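Local coordinates for beta-N-acetylhexosaminidase (Thermotoga neapolitana, PDB 5BZA), which probably hydrolyses terminal non-reducing N-acetyl-D-hexosamine residues in N-acetyl-beta-D-hexosaminides, as a member of glycoside hydrolase family 3, at residues Y43-D47 and P452-K457; T363-L369 and S449-I453; G143-M148 and R196-V202. All coordinates share one frame. Numbering follows the deposited sequence.

Contact 1. Residues Y43-D47 and P452-K457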
loop_
_atom_site.group_PDB
_atom_site.type_symbol
_atom_site.label_atom_id
_atom_site.label_comp_id
_atom_site.label_asym_id
_atom_site.label_seq_id
_atom_site.Cartn_x
_atom_site.Cartn_y
_atom_site.Cartn_z
ATOM N N TYR B 43 -6.996 8.809 6.472
ATOM C CA TYR B 43 -7.460 9.094 7.827
ATOM C C TYR B 43 -8.879 8.544 7.999
ATOM O O TYR B 43 -9.206 7.962 9.055
ATOM C CB TYR B 43 -7.402 10.591 8.148
ATOM C CG TYR B 43 -8.124 11.500 7.170
ATOM C CD1 TYR B 43 -7.473 12.002 6.053
ATOM C CD2 TYR B 43 -9.449 11.885 7.391
ATOM C CE1 TYR B 43 -8.109 12.834 5.174
ATOM C CE2 TYR B 43 -10.107 12.714 6.503
ATOM C CZ TYR B 43 -9.432 13.190 5.388
ATOM O OH TYR B 43 -10.091 14.023 4.485
ATOM N N LEU B 44 -9.720 8.693 6.966
ATOM C CA LEU B 44 -11.079 8.142 7.058
ATOM C C LEU B 44 -11.080 6.639 7.129
ATOM O O LEU B 44 -11.735 6.050 7.999
ATOM C CB LEU B 44 -11.951 8.562 5.872
ATOM C CG LEU B 44 -12.881 9.771 5.932
ATOM C CD1 LEU B 44 -14.002 9.506 4.920
ATOM C CD2 LEU B 44 -13.460 10.013 7.324
ATOM N N PHE B 45 -10.350 6.007 6.222
ATOM C CA PHE B 45 -10.253 4.552 6.216
ATOM C C PHE B 45 -9.833 3.997 7.598
ATOM O O PHE B 45 -10.537 3.164 8.194
ATOM C CB PHE B 45 -9.284 4.132 5.086
ATOM C CG PHE B 45 -8.889 2.684 5.133
ATOM C CD1 PHE B 45 -9.844 1.681 5.003
ATOM C CD2 PHE B 45 -7.556 2.320 5.372
ATOM C CE1 PHE B 45 -9.477 0.316 5.084
ATOM C CE2 PHE B 45 -7.170 0.970 5.448
ATOM C CZ PHE B 45 -8.145 -0.032 5.312
ATOM N N LEU B 46 -8.746 4.533 8.162
ATOM C CA LEU B 46 -8.251 4.074 9.457
ATOM C C LEU B 46 -9.245 4.315 10.591
ATOM O O LEU B 46 -9.453 3.420 11.452
ATOM C CB LEU B 46 -6.912 4.766 9.792
ATOM C CG LEU B 46 -5.769 4.449 8.845
ATOM C CD1 LEU B 46 -4.504 5.255 9.203
ATOM C CD2 LEU B 46 -5.483 2.952 8.869
ATOM N N ASP B 47 -9.875 5.499 10.604
ATOM C CA ASP B 47 -10.851 5.770 11.636
ATOM C C ASP B 47 -12.064 4.823 11.502
ATOM O O ASP B 47 -12.614 4.352 12.517
ATOM C CB ASP B 47 -11.305 7.236 11.599
ATOM C CG ASP B 47 -12.116 7.634 12.857
ATOM O OD1 ASP B 47 -11.840 7.088 13.960
ATOM O OD2 ASP B 47 -13.033 8.484 12.758
ATOM N N PRO B 452 -2.339 13.422 8.876
ATOM C CA PRO B 452 -3.777 13.657 8.699
ATOM C C PRO B 452 -4.600 12.971 9.758
ATOM O O PRO B 452 -5.460 13.625 10.346
ATOM C CB PRO B 452 -4.066 13.067 7.306
ATOM C CG PRO B 452 -2.808 13.304 6.540
ATOM C CD PRO B 452 -1.652 13.184 7.591
ATOM N N ILE B 453 -4.322 11.709 10.061
ATOM C CA ILE B 453 -5.150 11.049 11.042
ATOM C C ILE B 453 -5.054 11.765 12.394
ATOM O O ILE B 453 -6.057 11.853 13.108
ATOM C CB ILE B 453 -4.795 9.538 11.212
ATOM C CG1 ILE B 453 -5.737 8.894 12.237
ATOM C CG2 ILE B 453 -3.344 9.334 11.669
ATOM C CD1 ILE B 453 -7.218 9.014 11.893
ATOM N N SER B 454 -3.872 12.316 12.716
ATOM C CA SER B 454 -3.656 13.036 13.991
ATOM C C SER B 454 -4.382 14.388 14.082
ATOM O O SER B 454 -4.955 14.753 15.109
ATOM C CB SER B 454 -2.156 13.265 14.218
ATOM O OG SER B 454 -1.546 12.094 14.678
ATOM N N VAL B 455 -4.276 15.153 13.005
ATOM C CA VAL B 455 -5.019 16.391 12.868
ATOM C C VAL B 455 -6.537 16.134 12.975
ATOM O O VAL B 455 -7.242 16.773 13.759
ATOM C CB VAL B 455 -4.653 17.037 11.541
ATOM C CG1 VAL B 455 -5.456 18.306 11.302
ATOM C CG2 VAL B 455 -3.168 17.299 11.522
ATOM N N TYR B 456 -7.003 15.126 12.231
ATOM C CA TYR B 456 -8.402 14.664 12.257
ATOM C C TYR B 456 -8.796 14.382 13.700
ATOM O O TYR B 456 -9.815 14.892 14.211
ATOM C CB TYR B 456 -8.523 13.409 11.373
ATOM C CG TYR B 456 -9.824 12.640 11.381
ATOM C CD1 TYR B 456 -10.138 11.761 12.418
ATOM C CD2 TYR B 456 -10.707 12.740 10.310
ATOM C CE1 TYR B 456 -11.325 11.024 12.406
ATOM C CE2 TYR B 456 -11.894 12.002 10.273
ATOM C CZ TYR B 456 -12.193 11.138 11.318
ATOM O OH TYR B 456 -13.356 10.413 11.277
ATOM N N LYS B 457 -7.948 13.633 14.397
ATOM C CA LYS B 457 -8.270 13.300 15.776
ATOM C C LYS B 457 -8.239 14.537 16.684
ATOM O O LYS B 457 -9.013 14.630 17.645
ATOM C CB LYS B 457 -7.314 12.237 16.316
ATOM C CG LYS B 457 -7.626 10.847 15.803
ATOM C CD LYS B 457 -9.041 10.422 16.220
ATOM C CE LYS B 457 -9.515 9.177 15.485
ATOM N NZ LYS B 457 -10.819 8.694 16.004
#

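Contact 2. Residues T363-L369 and S449-I453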
loop_
_atom_site.group_PDB
_atom_site.type_symbol
_atom_site.label_atom_id
_atom_site.label_comp_id
_atom_site.label_asym_id
_atom_site.label_seq_id
_atom_site.Cartn_x
_atom_site.Cartn_y
_atom_site.Cartn_z
ATOM N N THR B 363 5.785 15.097 5.237
ATOM C CA THR B 363 5.552 16.254 6.115
ATOM C C THR B 363 4.974 17.465 5.398
ATOM O O THR B 363 4.030 18.110 5.898
ATOM C CB THR B 363 6.852 16.747 6.824
ATOM O OG1 THR B 363 7.245 15.807 7.827
ATOM C CG2 THR B 363 6.609 18.077 7.527
ATOM N N GLY B 364 5.512 17.769 4.222
ATOM C CA GLY B 364 4.990 18.901 3.490
ATOM C C GLY B 364 3.609 18.571 2.983
ATOM O O GLY B 364 2.672 19.425 3.023
ATOM N N ASP B 365 3.457 17.313 2.552
ATOM C CA ASP B 365 2.172 16.881 2.014
ATOM C C ASP B 365 1.128 16.856 3.124
ATOM O O ASP B 365 -0.054 17.186 2.884
ATOM C CB ASP B 365 2.246 15.517 1.308
ATOM C CG ASP B 365 3.347 15.438 0.247
ATOM O OD1 ASP B 365 3.472 16.380 -0.578
ATOM O OD2 ASP B 365 3.975 14.354 0.132
ATOM N N ASP B 366 1.575 16.541 4.348
ATOM C CA ASP B 366 0.683 16.580 5.514
ATOM C C ASP B 366 0.047 17.977 5.695
ATOM O O ASP B 366 -1.194 18.133 5.893
ATOM C CB ASP B 366 1.440 16.185 6.799
ATOM C CG ASP B 366 1.942 14.731 6.799
ATOM O OD1 ASP B 366 1.625 13.954 5.887
ATOM O OD2 ASP B 366 2.631 14.337 7.770
ATOM N N TYR B 367 0.907 18.991 5.588
ATOM C CA TYR B 367 0.482 20.388 5.714
ATOM C C TYR B 367 -0.557 20.674 4.667
ATOM O O TYR B 367 -1.581 21.280 4.962
ATOM C CB TYR B 367 1.652 21.371 5.564
ATOM C CG TYR B 367 2.755 21.162 6.563
ATOM C CD1 TYR B 367 2.483 20.616 7.808
ATOM C CD2 TYR B 367 4.059 21.579 6.292
ATOM C CE1 TYR B 367 3.481 20.428 8.742
ATOM C CE2 TYR B 367 5.077 21.405 7.235
ATOM C CZ TYR B 367 4.782 20.822 8.454
ATOM O OH TYR B 367 5.768 20.639 9.401
ATOM N N ASP B 368 -0.263 20.276 3.437
ATOM C CA ASP B 368 -1.238 20.424 2.349
ATOM C C ASP B 368 -2.588 19.794 2.670
ATOM O O ASP B 368 -3.629 20.288 2.242
ATOM C CB ASP B 368 -0.723 19.776 1.053
ATOM C CG ASP B 368 0.359 20.584 0.381
ATOM O OD1 ASP B 368 0.580 21.728 0.802
ATOM O OD2 ASP B 368 0.986 20.078 -0.575
ATOM N N LEU B 369 -2.584 18.714 3.439
ATOM C CA LEU B 369 -3.835 18.007 3.689
ATOM C C LEU B 369 -4.659 18.594 4.850
ATOM O O LEU B 369 -5.866 18.343 4.952
ATOM C CB LEU B 369 -3.535 16.519 3.911
ATOM C CG LEU B 369 -3.474 15.806 2.542
ATOM C CD1 LEU B 369 -2.991 14.362 2.635
ATOM C CD2 LEU B 369 -4.840 15.884 1.814
ATOM N N SER B 449 2.262 14.814 16.072
ATOM C CA SER B 449 2.389 14.352 14.698
ATOM C C SER B 449 1.798 15.331 13.671
ATOM O O SER B 449 0.818 16.007 13.942
ATOM C CB SER B 449 1.699 12.987 14.535
ATOM O OG SER B 449 1.828 12.560 13.194
ATOM N N THR B 450 2.397 15.380 12.488
ATOM C CA THR B 450 1.852 16.172 11.403
ATOM C C THR B 450 0.817 15.362 10.578
ATOM O O THR B 450 0.251 15.873 9.620
ATOM C CB THR B 450 2.977 16.668 10.489
ATOM O OG1 THR B 450 3.750 15.539 10.053
ATOM C CG2 THR B 450 3.918 17.651 11.249
ATOM N N LYS B 451 0.600 14.097 10.924
ATOM C CA LYS B 451 -0.242 13.223 10.094
ATOM C C LYS B 451 -1.724 13.576 10.068
ATOM O O LYS B 451 -2.314 13.968 11.101
ATOM C CB LYS B 451 -0.140 11.758 10.525
ATOM C CG LYS B 451 1.178 11.146 10.298
ATOM C CD LYS B 451 1.723 11.473 8.929
ATOM C CE LYS B 451 2.946 10.657 8.709
ATOM N NZ LYS B 451 3.763 11.087 7.555
ATOM N N PRO B 452 -2.339 13.422 8.876
ATOM C CA PRO B 452 -3.777 13.657 8.699
ATOM C C PRO B 452 -4.600 12.971 9.758
ATOM O O PRO B 452 -5.460 13.625 10.346
ATOM C CB PRO B 452 -4.066 13.067 7.306
ATOM C CG PRO B 452 -2.808 13.304 6.540
ATOM C CD PRO B 452 -1.652 13.184 7.591
ATOM N N ILE B 453 -4.322 11.709 10.061
ATOM C CA ILE B 453 -5.150 11.049 11.042
ATOM C C ILE B 453 -5.054 11.765 12.394
ATOM O O ILE B 453 -6.057 11.853 13.108
ATOM C CB ILE B 453 -4.795 9.538 11.212
ATOM C CG1 ILE B 453 -5.737 8.894 12.237
ATOM C CG2 ILE B 453 -3.344 9.334 11.669
ATOM C CD1 ILE B 453 -7.218 9.014 11.893
HETATM O O HOH W 1 -2.263 16.445 8.113
#

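Contact 3. Residues G143-M148 and R196-V202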
loop_
_atom_site.group_PDB
_atom_site.type_symbol
_atom_site.label_atom_id
_atom_site.label_comp_id
_atom_site.label_asym_id
_atom_site.label_seq_id
_atom_site.Cartn_x
_atom_site.Cartn_y
_atom_site.Cartn_z
ATOM N N GLY B 143 -9.293 -19.211 -11.915
ATOM C CA GLY B 143 -10.260 -18.884 -10.875
ATOM C C GLY B 143 -10.086 -19.713 -9.618
ATOM O O GLY B 143 -10.237 -19.192 -8.479
ATOM N N MET B 144 -9.798 -21.010 -9.800
ATOM C CA MET B 144 -9.524 -21.858 -8.648
ATOM C C MET B 144 -8.242 -21.404 -7.928
ATOM O O MET B 144 -8.191 -21.345 -6.704
ATOM C CB MET B 144 -9.400 -23.318 -9.063
ATOM C CG MET B 144 -9.379 -24.291 -7.909
ATOM S SD MET B 144 -10.914 -24.506 -6.973
ATOM C CE MET B 144 -10.540 -23.506 -5.526
ATOM N N GLU B 145 -7.206 -21.128 -8.699
ATOM C CA GLU B 145 -5.979 -20.622 -8.129
ATOM C C GLU B 145 -6.243 -19.348 -7.369
ATOM O O GLU B 145 -5.702 -19.158 -6.269
ATOM C CB GLU B 145 -4.939 -20.386 -9.199
ATOM C CG GLU B 145 -4.144 -21.638 -9.584
ATOM C CD GLU B 145 -3.121 -22.026 -8.504
ATOM O OE1 GLU B 145 -2.954 -21.260 -7.514
ATOM O OE2 GLU B 145 -2.425 -23.051 -8.669
ATOM N N ALA B 146 -7.079 -18.480 -7.930
ATOM C CA ALA B 146 -7.356 -17.219 -7.277
ATOM C C ALA B 146 -8.032 -17.428 -5.946
ATOM O O ALA B 146 -7.654 -16.814 -4.928
ATOM C CB ALA B 146 -8.194 -16.331 -8.162
ATOM N N CYS B 147 -9.043 -18.280 -5.936
ATOM C CA CYS B 147 -9.763 -18.526 -4.686
ATOM C C CYS B 147 -8.871 -19.142 -3.612
ATOM O O CYS B 147 -8.984 -18.778 -2.434
ATOM C CB CYS B 147 -10.983 -19.431 -4.941
ATOM S SG CYS B 147 -12.292 -18.521 -5.787
ATOM N N MET B 148 -8.034 -20.095 -4.022
ATOM C CA MET B 148 -7.131 -20.758 -3.118
ATOM C C MET B 148 -6.115 -19.729 -2.548
ATOM O O MET B 148 -5.898 -19.687 -1.352
ATOM C CB MET B 148 -6.410 -21.918 -3.820
ATOM C CG MET B 148 -5.586 -22.801 -2.886
ATOM S SD MET B 148 -6.602 -23.611 -1.591
ATOM C CE MET B 148 -7.546 -24.860 -2.539
ATOM N N ARG B 196 -16.009 -25.493 -10.815
ATOM C CA ARG B 196 -14.653 -25.803 -10.365
ATOM C C ARG B 196 -14.447 -25.358 -8.916
ATOM O O ARG B 196 -13.859 -26.103 -8.083
ATOM C CB ARG B 196 -13.604 -25.145 -11.278
ATOM C CG ARG B 196 -12.113 -25.528 -10.939
ATOM C CD ARG B 196 -11.816 -27.020 -11.165
ATOM N NE ARG B 196 -12.273 -27.472 -12.487
ATOM C CZ ARG B 196 -11.621 -27.296 -13.636
ATOM N NH1 ARG B 196 -10.428 -26.697 -13.644
ATOM N NH2 ARG B 196 -12.163 -27.750 -14.775
ATOM N N ILE B 197 -14.925 -24.158 -8.604
ATOM C CA ILE B 197 -14.793 -23.685 -7.230
ATOM C C ILE B 197 -15.664 -24.550 -6.281
ATOM O O ILE B 197 -15.205 -24.934 -5.171
ATOM C CB ILE B 197 -15.179 -22.175 -7.048
ATOM C CG1 ILE B 197 -14.453 -21.248 -8.058
ATOM C CG2 ILE B 197 -15.045 -21.759 -5.572
ATOM C CD1 ILE B 197 -13.008 -21.574 -8.284
ATOM N N PHE B 198 -16.898 -24.863 -6.701
ATOM C CA PHE B 198 -17.817 -25.613 -5.797
ATOM C C PHE B 198 -17.368 -27.046 -5.484
ATOM O O PHE B 198 -17.738 -27.593 -4.454
ATOM C CB PHE B 198 -19.250 -25.645 -6.351
ATOM C CG PHE B 198 -19.829 -24.290 -6.562
ATOM C CD1 PHE B 198 -19.517 -23.253 -5.669
ATOM C CD2 PHE B 198 -20.681 -24.035 -7.635
ATOM C CE1 PHE B 198 -20.070 -21.962 -5.839
ATOM C CE2 PHE B 198 -21.214 -22.755 -7.838
ATOM C CZ PHE B 198 -20.902 -21.711 -6.947
ATOM N N GLN B 199 -16.585 -27.640 -6.383
ATOM C CA GLN B 199 -16.062 -28.984 -6.173
ATOM C C GLN B 199 -14.839 -28.993 -5.253
ATOM O O GLN B 199 -14.414 -30.083 -4.842
ATOM C CB GLN B 199 -15.719 -29.636 -7.511
ATOM C CG GLN B 199 -16.961 -30.153 -8.207
ATOM C CD GLN B 199 -16.688 -30.707 -9.588
ATOM O OE1 GLN B 199 -15.633 -30.446 -10.190
ATOM N NE2 GLN B 199 -17.678 -31.406 -10.141
ATOM N N SER B 200 -14.211 -27.823 -5.019
ATOM C CA SER B 200 -13.082 -27.723 -4.072
ATOM C C SER B 200 -13.577 -27.632 -2.643
ATOM O O SER B 200 -14.773 -27.600 -2.385
ATOM C CB SER B 200 -12.208 -26.483 -4.364
ATOM O OG SER B 200 -12.833 -25.260 -3.904
ATOM N N ARG B 201 -12.646 -27.525 -1.702
ATOM C CA ARG B 201 -13.008 -27.246 -0.308
ATOM C C ARG B 201 -12.674 -25.806 0.116
ATOM O O ARG B 201 -12.711 -25.522 1.306
ATOM C CB ARG B 201 -12.301 -28.222 0.660
ATOM C CG ARG B 201 -12.709 -29.711 0.561
ATOM C CD ARG B 201 -14.139 -29.950 1.080
ATOM N NE ARG B 201 -14.303 -29.593 2.497
ATOM C CZ ARG B 201 -15.414 -29.794 3.215
ATOM N NH1 ARG B 201 -16.509 -30.312 2.651
ATOM N NH2 ARG B 201 -15.460 -29.440 4.502
ATOM N N VAL B 202 -12.438 -24.887 -0.834
ATOM C CA VAL B 202 -12.267 -23.490 -0.459
ATOM C C VAL B 202 -13.616 -22.898 -0.095
ATOM O O VAL B 202 -14.596 -23.036 -0.843
ATOM C CB VAL B 202 -11.656 -22.614 -1.589
ATOM C CG1 VAL B 202 -11.557 -21.151 -1.138
ATOM C CG2 VAL B 202 -10.288 -23.095 -1.968
#

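Contact 1. Residues Y43-D47 and P452-K457
How an interface between two domains can combine an apolar patch with a buried charge is seen where 43-47 packs against 452-457. The first segment belongs to helix 42-54 of the N-terminal TIM-barrel domain, the second to the start of helix 452-463 in the C-terminal domain. Their axes approach to 9.5 Å and cross at -70°, a steep angle that confines the contact to little more than one turn of each helix; the backbones come nearest at Y43 and I453, whose CA atoms are 4.4 Å apart.

The apolar part centres on Y43. Y43 CD1 lies 3.8 Å from P452 CB, Y43 CB 4.1 Å from I453 CD1 and Y43 CD2 3.3 Å from Y456 CD2. The two tyrosine rings meet obliquely, with centroids 5.6 Å apart and planes at 46°. L44 adds CD2 at 3.9 Å from Y456 CE2. The hydroxyl of Y43 is hydrogen-bonded to E372 of helix 364-377, which also packs against this site.

The polar part gathers on D47, one turn further along the helix. Y456 OH donates a very short hydrogen bond of 2.5 Å to D47 OD2, while K457 NZ forms a salt bridge of 2.8 Å with D47 OD1. The two carboxylate oxygens thus serve successive residues of the facing helix.

The buried charge of D47 is therefore balanced by K457, which lies between two acids, D47 and E330 of helix 323-331, while the hydroxyl of Y456 supplies a hydrogen bond; both bonds join the barrel domain to the C-terminal domain inside a largely apolar contact.

Contact 2. Residues T363-L369 and S449-I453
An ST turn leading into a helix N-terminus forms one half of this contact: S449 OG accepts a hydrogen bond of 3.0 Å from the backbone N of K451, which occupies the N-cap position just before helix 452-463. The facing first turns of helix 364-377 present D366 to it.

D366 carries the polar chemistry. T450 OG1 donates a hydrogen bond of 2.8 Å to D366 OD2, and the same oxygen receives a weak bond of 3.4 Å from K451 NZ, part of a salt bridge. The stronger partner of that ammonium group is the carbonyl oxygen of G67 of the second subunit. A water joins the two backbones, donating to D366 O and to T450 O, each at 3.0 Å. Apolar contacts flank this network: Y367 CE1 lies 3.8 Å from T450 CG2, and L369 CD1 lies 4.0 Å from P452 CG.

Both segments belong to the C-terminal domain, where the helices pack beside its mixed sheet. Y367 also touches V351 and P352 of strand 347-352, D368 pairs with R385 of strand 380-386, and P452 reaches Y43 of helix 42-54, placing the contact between the sheet, the N-terminal domain and the second subunit.

Contact 3. Residues G143-M148 and R196-V202
M144 loses more surface to this contact than any other residue, 91 Å², and reaches R196, I197, S200 and V202 with one side chain. From helix 136-153 it lies along the end of helix 192-198: M144 SD is 3.8 Å from I197 CD1 and 3.5 Å from the backbone O of R196, while M144 CE lies 3.3 Å from S200 OG and 3.6 Å from V202 CG2.

V202, in the loop after helix 192-198 and with 74 Å² covered, packs against helix 136-153. V202 CG2 meets M148 CE at 3.3 Å, and V202 CG1 lies 4.2 Å from C147 CB. The loop is held in shape by S200, whose OG donates to I197 O at 2.7 Å and accepts from V202 N at 3.1 Å, the latter an ST turn. Both segments belong to the TIM-barrel domain, where helices pack round a sheet of parallel strands; C147 and I197 both rest on I159 of strand 156-162.

I197, covered over 62 Å², inserts CD1 against the backbone of the facing helix, 3.5 Å from M144 CA and 3.7 Å from G143 O, with C147 SG at 4.0 Å. Beside it, R196 packs CG 4.0 Å from M144 CB and extends its guanidinium to a salt bridge with E137.

Overall arrangement
Contacts 1 and 2 lie about 10 Å apart between centres, share P452 and I453 at the start of helix 452-463, and both touch the second subunit. Contact 1 is the more buried and joins the two domains, whereas contact 2 is partly buried and stays within the C-terminal one. In each, an aspartate meets a hydroxyl and a lysine, but the lysine bond is strong in contact 1 and weak in contact 2, and only contact 2 includes a bridging water. Contact 3, also partly buried, lies on the opposite side of the chain's centre, about 38 Å from contact 1 and 43 Å from contact 2, centre to centre. Within the barrel domain, it joins its segments by apolar and sulphur packing instead of charge pairing.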